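PDB 3BYI: Rho GTPase activating protein 15 from Homo sapiens, which switches Rho-type GTPases such as RAC1 to their inactive GDP-bound state by stimulating GTP hydrolysis, through the RhoGAP domain contained in this fragment. Local coordinates for residues M98-L103 and P177-A182; H153-V158 and L202-Y207. All blocks are in the same frame, centred on the assembly; numbering follows the deposited sequence.

Contact 1: M98-L103 and P177-A182; sequences MFFREL and PTLLRA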
loop_
_atom_site.group_PDB
_atom_site.type_symbol
_atom_site.label_atom_id
_atom_site.label_comp_id
_atom_site.label_asym_id
_atom_site.label_seq_id
_atom_site.Cartn_x
_atom_site.Cartn_y
_atom_site.Cartn_z
ATOM N N MET A 98 6.399 -2.835 -0.853
ATOM C CA MET A 98 7.520 -2.187 -1.549
ATOM C C MET A 98 7.031 -1.229 -2.641
ATOM O O MET A 98 7.637 -0.178 -2.848
ATOM C CB MET A 98 8.463 -3.238 -2.181
ATOM C CG MET A 98 9.640 -2.633 -2.895
ATOM S SD MET A 98 10.861 -3.792 -3.539
ATOM C CE MET A 98 11.698 -4.189 -1.985
ATOM N N PHE A 99 5.964 -1.609 -3.337
ATOM C CA PHE A 99 5.336 -0.752 -4.339
ATOM C C PHE A 99 4.890 0.540 -3.689
ATOM O O PHE A 99 5.242 1.623 -4.144
ATOM C CB PHE A 99 4.161 -1.468 -5.034
ATOM C CG PHE A 99 3.370 -0.577 -5.968
ATOM C CD1 PHE A 99 3.833 -0.322 -7.263
ATOM C CD2 PHE A 99 2.181 0.016 -5.546
ATOM C CE1 PHE A 99 3.133 0.480 -8.092
ATOM C CE2 PHE A 99 1.464 0.869 -6.386
ATOM C CZ PHE A 99 1.906 1.082 -7.651
ATOM N N PHE A 100 4.159 0.437 -2.584
ATOM C CA PHE A 100 3.687 1.635 -1.904
ATOM C C PHE A 100 4.820 2.484 -1.306
ATOM O O PHE A 100 4.768 3.726 -1.329
ATOM C CB PHE A 100 2.663 1.281 -0.852
ATOM C CG PHE A 100 1.329 0.914 -1.433
ATOM C CD1 PHE A 100 0.890 -0.408 -1.423
ATOM C CD2 PHE A 100 0.535 1.883 -2.019
ATOM C CE1 PHE A 100 -0.326 -0.744 -1.984
ATOM C CE2 PHE A 100 -0.691 1.568 -2.549
ATOM C CZ PHE A 100 -1.127 0.253 -2.536
ATOM N N ARG A 101 5.864 1.811 -0.809
ATOM C CA ARG A 101 7.028 2.508 -0.258
ATOM C C ARG A 101 7.838 3.221 -1.339
ATOM O O ARG A 101 8.465 4.220 -1.050
ATOM C CB ARG A 101 7.958 1.556 0.542
ATOM C CG ARG A 101 7.447 1.205 1.952
ATOM C CD ARG A 101 8.114 -0.075 2.535
ATOM N NE ARG A 101 7.368 -0.560 3.706
ATOM C CZ ARG A 101 7.390 -1.807 4.192
ATOM N NH1 ARG A 101 8.143 -2.761 3.653
ATOM N NH2 ARG A 101 6.652 -2.107 5.255
ATOM N N GLU A 102 7.818 2.698 -2.564
ATOM C CA GLU A 102 8.646 3.252 -3.652
ATOM C C GLU A 102 7.909 4.324 -4.462
ATOM O O GLU A 102 8.516 4.956 -5.265
ATOM C CB GLU A 102 9.214 2.111 -4.538
ATOM C CG GLU A 102 10.455 2.527 -5.297
ATOM C CD GLU A 102 11.157 1.386 -5.969
ATOM O OE1 GLU A 102 10.973 0.225 -5.559
ATOM O OE2 GLU A 102 11.894 1.666 -6.937
ATOM N N LEU A 103 6.612 4.534 -4.238
ATOM C CA LEU A 103 5.885 5.618 -4.889
ATOM C C LEU A 103 6.636 6.874 -4.584
ATOM O O LEU A 103 7.085 7.015 -3.484
ATOM C CB LEU A 103 4.472 5.699 -4.315
ATOM C CG LEU A 103 3.519 4.583 -4.751
ATOM C CD1 LEU A 103 2.161 4.741 -4.108
ATOM C CD2 LEU A 103 3.376 4.622 -6.221
ATOM N N PRO A 177 3.299 3.728 8.296
ATOM C CA PRO A 177 4.498 4.199 7.621
ATOM C C PRO A 177 4.498 3.945 6.104
ATOM O O PRO A 177 5.052 4.741 5.371
ATOM C CB PRO A 177 5.618 3.390 8.302
ATOM C CG PRO A 177 5.040 2.881 9.557
ATOM C CD PRO A 177 3.591 2.721 9.327
ATOM N N THR A 178 3.909 2.829 5.670
ATOM C CA THR A 178 3.893 2.428 4.263
ATOM C C THR A 178 3.047 3.392 3.397
ATOM O O THR A 178 3.417 3.691 2.278
ATOM C CB THR A 178 3.393 0.922 4.165
ATOM O OG1 THR A 178 4.390 0.042 4.714
ATOM C CG2 THR A 178 3.112 0.479 2.775
ATOM N N LEU A 179 1.939 3.879 3.948
ATOM C CA LEU A 179 0.937 4.619 3.184
ATOM C C LEU A 179 0.958 6.127 3.435
ATOM O O LEU A 179 0.524 6.904 2.584
ATOM C CB LEU A 179 -0.450 4.024 3.477
ATOM C CG LEU A 179 -0.624 2.509 3.175
ATOM C CD1 LEU A 179 -1.979 2.092 3.511
ATOM C CD2 LEU A 179 -0.387 2.181 1.741
ATOM N N LEU A 180 1.455 6.541 4.600
ATOM C CA LEU A 180 1.501 7.955 4.971
ATOM C C LEU A 180 2.934 8.511 5.066
ATOM O O LEU A 180 3.173 9.711 4.827
ATOM C CB LEU A 180 0.763 8.168 6.285
ATOM C CG LEU A 180 -0.755 7.939 6.223
ATOM C CD1 LEU A 180 -1.279 6.626 6.864
ATOM C CD2 LEU A 180 -1.428 9.121 6.841
ATOM N N ARG A 181 3.901 7.662 5.402
ATOM C CA ARG A 181 5.322 8.078 5.315
ATOM C C ARG A 181 5.588 9.410 6.035
ATOM O O ARG A 181 6.335 10.254 5.558
ATOM C CB ARG A 181 5.731 8.192 3.835
ATOM C CG ARG A 181 7.231 8.166 3.524
ATOM C CD ARG A 181 7.469 8.418 2.023
ATOM N NE ARG A 181 6.956 7.334 1.204
ATOM C CZ ARG A 181 6.910 7.327 -0.126
ATOM N NH1 ARG A 181 7.368 8.361 -0.823
ATOM N NH2 ARG A 181 6.408 6.263 -0.757
ATOM N N ALA A 182 4.992 9.564 7.214
ATOM C CA ALA A 182 4.961 10.850 7.926
ATOM C C ALA A 182 6.049 11.013 8.971
ATOM O O ALA A 182 6.129 12.066 9.593
ATOM C CB ALA A 182 3.576 11.059 8.567
HETATM O O HOH W 1 2.736 4.738 0.017
#
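Arg181, the first residue of its segment to leave helical backbone angles, with positive phi, reaches across and grips Leu103 O with both terminal nitrogens, a worked example of a guanidinium placed among the last carbonyls of helix 89-102, with its two hydrogen bonds to the one just beyond it. NH2 lies 2.9 Å and NH1 3.0 Å from Leu103 O; the oxygen sits close to the guanidinium plane, and both donors come from one face of the carbonyl plane. The Arg181 chain leaves with CG anti to the backbone N (chi1 -161°), then bends about the CG-CD bond (chi3 -66°), which turns NE aside. Two more carbonyls crowd the same NH2: Arg101 O stands 2.9 Å from it, at an angle too poor for a hydrogen bond, and Phe100 O is 3.1 Å away near the guanidinium plane.

A water bridge supplements this grip. One water donates to Phe100 O and to Thr178 O, at 2.6 Å each, tying the two backbones together. Arg101 NE and NH2 each make a weak bond to Thr178 OG1, whose stronger partner is Val174 O in its own helix. Leu179 CD2 makes a CH-pi contact over one face of the Phe100 ring, 4.1 Å from its centroid, while Phe99 covers the opposite face; Leu150 of helix 141-159 touches both Phe100 and Leu179.

Within the all-helical RhoGAP domain, a cationic side chain, a bridging water and an aromatic contact join the C-terminal parts of two helices; the positive charge among these carbonyl oxygens would probably be stabilised by their dipoles.

Contact 2: H153-V158 and L202-Y207; sequences HLTKIV and LMLSEY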
loop_
_atom_site.group_PDB
_atom_site.type_symbol
_atom_site.label_atom_id
_atom_site.label_comp_id
_atom_site.label_asym_id
_atom_site.label_seq_id
_atom_site.Cartn_x
_atom_site.Cartn_y
_atom_site.Cartn_z
ATOM N N HIS A 153 -9.627 -4.810 1.241
ATOM C CA HIS A 153 -8.870 -6.052 1.369
ATOM C C HIS A 153 -8.419 -6.326 2.798
ATOM O O HIS A 153 -8.470 -7.465 3.287
ATOM C CB HIS A 153 -7.628 -5.961 0.455
ATOM C CG HIS A 153 -6.610 -7.042 0.680
ATOM N ND1 HIS A 153 -6.879 -8.384 0.488
ATOM C CD2 HIS A 153 -5.322 -6.976 1.066
ATOM C CE1 HIS A 153 -5.792 -9.093 0.741
ATOM N NE2 HIS A 153 -4.833 -8.262 1.104
ATOM N N LEU A 154 -7.895 -5.285 3.444
ATOM C CA LEU A 154 -7.354 -5.439 4.786
ATOM C C LEU A 154 -8.431 -5.751 5.803
ATOM O O LEU A 154 -8.150 -6.398 6.801
ATOM C CB LEU A 154 -6.498 -4.213 5.209
ATOM C CG LEU A 154 -5.217 -3.939 4.363
ATOM C CD1 LEU A 154 -4.541 -2.637 4.803
ATOM C CD2 LEU A 154 -4.263 -5.110 4.460
ATOM N N THR A 155 -9.668 -5.305 5.570
ATOM C CA THR A 155 -10.757 -5.689 6.478
ATOM C C THR A 155 -10.945 -7.222 6.492
ATOM O O THR A 155 -11.369 -7.791 7.526
ATOM C CB THR A 155 -12.092 -5.010 6.181
ATOM O OG1 THR A 155 -12.653 -5.515 4.956
ATOM C CG2 THR A 155 -11.923 -3.529 6.121
ATOM N N LYS A 156 -10.635 -7.870 5.372
ATOM C CA LYS A 156 -10.716 -9.329 5.301
ATOM C C LYS A 156 -9.577 -10.031 6.079
ATOM O O LYS A 156 -9.719 -11.171 6.521
ATOM C CB LYS A 156 -10.749 -9.808 3.844
ATOM C CG LYS A 156 -11.948 -9.285 3.057
ATOM C CD LYS A 156 -11.893 -9.751 1.654
ATOM C CE LYS A 156 -13.086 -9.280 0.816
ATOM N NZ LYS A 156 -13.051 -9.932 -0.550
ATOM N N ILE A 157 -8.457 -9.351 6.243
ATOM C CA ILE A 157 -7.361 -9.842 7.067
ATOM C C ILE A 157 -7.795 -9.806 8.515
ATOM O O ILE A 157 -7.580 -10.764 9.277
ATOM C CB ILE A 157 -6.064 -8.991 6.855
ATOM C CG1 ILE A 157 -5.654 -9.004 5.362
ATOM C CG2 ILE A 157 -4.912 -9.480 7.759
ATOM C CD1 ILE A 157 -5.339 -10.355 4.799
ATOM N N VAL A 158 -8.431 -8.705 8.885
ATOM C CA VAL A 158 -8.883 -8.505 10.258
ATOM C C VAL A 158 -9.942 -9.540 10.637
ATOM O O VAL A 158 -9.875 -10.134 11.700
ATOM C CB VAL A 158 -9.454 -7.047 10.447
ATOM C CG1 VAL A 158 -10.152 -6.904 11.827
ATOM C CG2 VAL A 158 -8.352 -6.004 10.266
ATOM N N LEU A 202 -8.128 3.778 11.712
ATOM C CA LEU A 202 -9.500 4.265 11.502
ATOM C C LEU A 202 -10.022 3.913 10.108
ATOM O O LEU A 202 -11.216 3.557 9.949
ATOM C CB LEU A 202 -9.610 5.775 11.681
ATOM C CG LEU A 202 -11.036 6.350 11.650
ATOM C CD1 LEU A 202 -11.890 5.816 12.847
ATOM C CD2 LEU A 202 -10.953 7.831 11.657
ATOM N N MET A 203 -9.149 4.024 9.101
ATOM C CA MET A 203 -9.554 3.706 7.741
ATOM C C MET A 203 -9.906 2.225 7.617
ATOM O O MET A 203 -10.762 1.822 6.827
ATOM C CB MET A 203 -8.458 4.036 6.728
ATOM C CG MET A 203 -7.959 5.473 6.744
ATOM S SD MET A 203 -8.910 6.595 5.756
ATOM C CE MET A 203 -8.611 5.918 4.139
ATOM N N LEU A 204 -9.236 1.413 8.423
ATOM C CA LEU A 204 -9.483 -0.022 8.465
ATOM C C LEU A 204 -10.737 -0.363 9.287
ATOM O O LEU A 204 -11.659 -1.013 8.784
ATOM C CB LEU A 204 -8.281 -0.693 9.095
ATOM C CG LEU A 204 -8.119 -2.198 9.032
ATOM C CD1 LEU A 204 -8.535 -2.792 7.658
ATOM C CD2 LEU A 204 -6.637 -2.448 9.344
ATOM N N SER A 205 -10.767 0.082 10.539
ATOM C CA SER A 205 -11.850 -0.300 11.437
ATOM C C SER A 205 -13.205 0.351 11.069
ATOM O O SER A 205 -14.242 -0.167 11.422
ATOM C CB SER A 205 -11.472 -0.011 12.899
ATOM O OG SER A 205 -11.333 1.380 13.117
ATOM N N GLU A 206 -13.188 1.477 10.368
ATOM C CA GLU A 206 -14.422 2.150 9.972
ATOM C C GLU A 206 -14.539 2.224 8.463
ATOM O O GLU A 206 -15.160 3.138 7.919
ATOM C CB GLU A 206 -14.509 3.548 10.577
ATOM C CG GLU A 206 -14.522 3.585 12.108
ATOM C CD GLU A 206 -15.772 2.983 12.735
ATOM O OE1 GLU A 206 -16.734 2.645 12.005
ATOM O OE2 GLU A 206 -15.793 2.848 13.978
ATOM N N TYR A 207 -13.958 1.236 7.800
ATOM C CA TYR A 207 -13.977 1.126 6.343
ATOM C C TYR A 207 -15.362 1.374 5.737
ATOM O O TYR A 207 -15.516 2.155 4.815
ATOM C CB TYR A 207 -13.538 -0.289 5.929
ATOM C CG TYR A 207 -13.655 -0.519 4.427
ATOM C CD1 TYR A 207 -12.674 -0.042 3.555
ATOM C CD2 TYR A 207 -14.746 -1.168 3.883
ATOM C CE1 TYR A 207 -12.776 -0.218 2.201
ATOM C CE2 TYR A 207 -14.860 -1.337 2.519
ATOM C CZ TYR A 207 -13.872 -0.853 1.677
ATOM O OH TYR A 207 -13.952 -1.042 0.310
#
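Leu204 pushes its CD1 methyl against helix 141-159, overlapping Leu154 CB and the backbone N of Thr155, each at 3.5 Å. The carbon pair is tighter than ordinary van der Waals contact, so the methyl is closely seated against the helix backbone. Leu204 CG, anti to its own backbone N (chi1 -168°), is directed at helix 141-159. Its CG and CD2 meet Val158 CG2, which lies 4.0 Å from CG, the two side chains sliding past each other in opposite directions.

Thr155 extends the apolar surface toward the chain terminus. Its CG2 methyl lies 3.6 Å from Tyr207 CB, and the two side chains cross at about a right angle. The threonine hydroxyl, placed between the backbone N and the carbonyl carbon (chi1 70°), bonds back to Gly152 O in its own helix, leaving the methyl to make the contact. Tyr207 opens the short helix 207-211; its ring also meets Phe211, and its OH makes a weak hydrogen bond to Lys148 O.

Helix 168-180 packs beside this interface, with Phe175 touching Leu154, and Leu171 and Thr168 touching Val158. No hydrogen bond links the two segments. The example is helix-helix packing in which a threonine settles its polar group locally and presents carbon to its neighbour: cohesion rests on van der Waals contact, mostly through methyls of Leu204, Thr155 and Val158, and joins the C-terminal part of the domain to helix 141-159.

The two contacts illustrate two chemistries within one helical domain: contact 1 is rich in carbonyl acceptors and charged donors, whereas contact 2 is apolar. Their centres lie 18 Å apart and their nearest atoms about 6 Å, without touching. Along the chain their segments alternate, and helix 141-159 connects them in space, since Leu150 packs on contact 1 while residues 153-158 form one side of contact 2. Helix 168-180 supplies most of 177-182, and the next helix, 189-205, most of 202-207. Arg58, the predicted arginine finger that would stabilise the transition state of GTP hydrolysis, has its side chain about 9 Å from that of Arg101 and about 11 Å from that of Leu154.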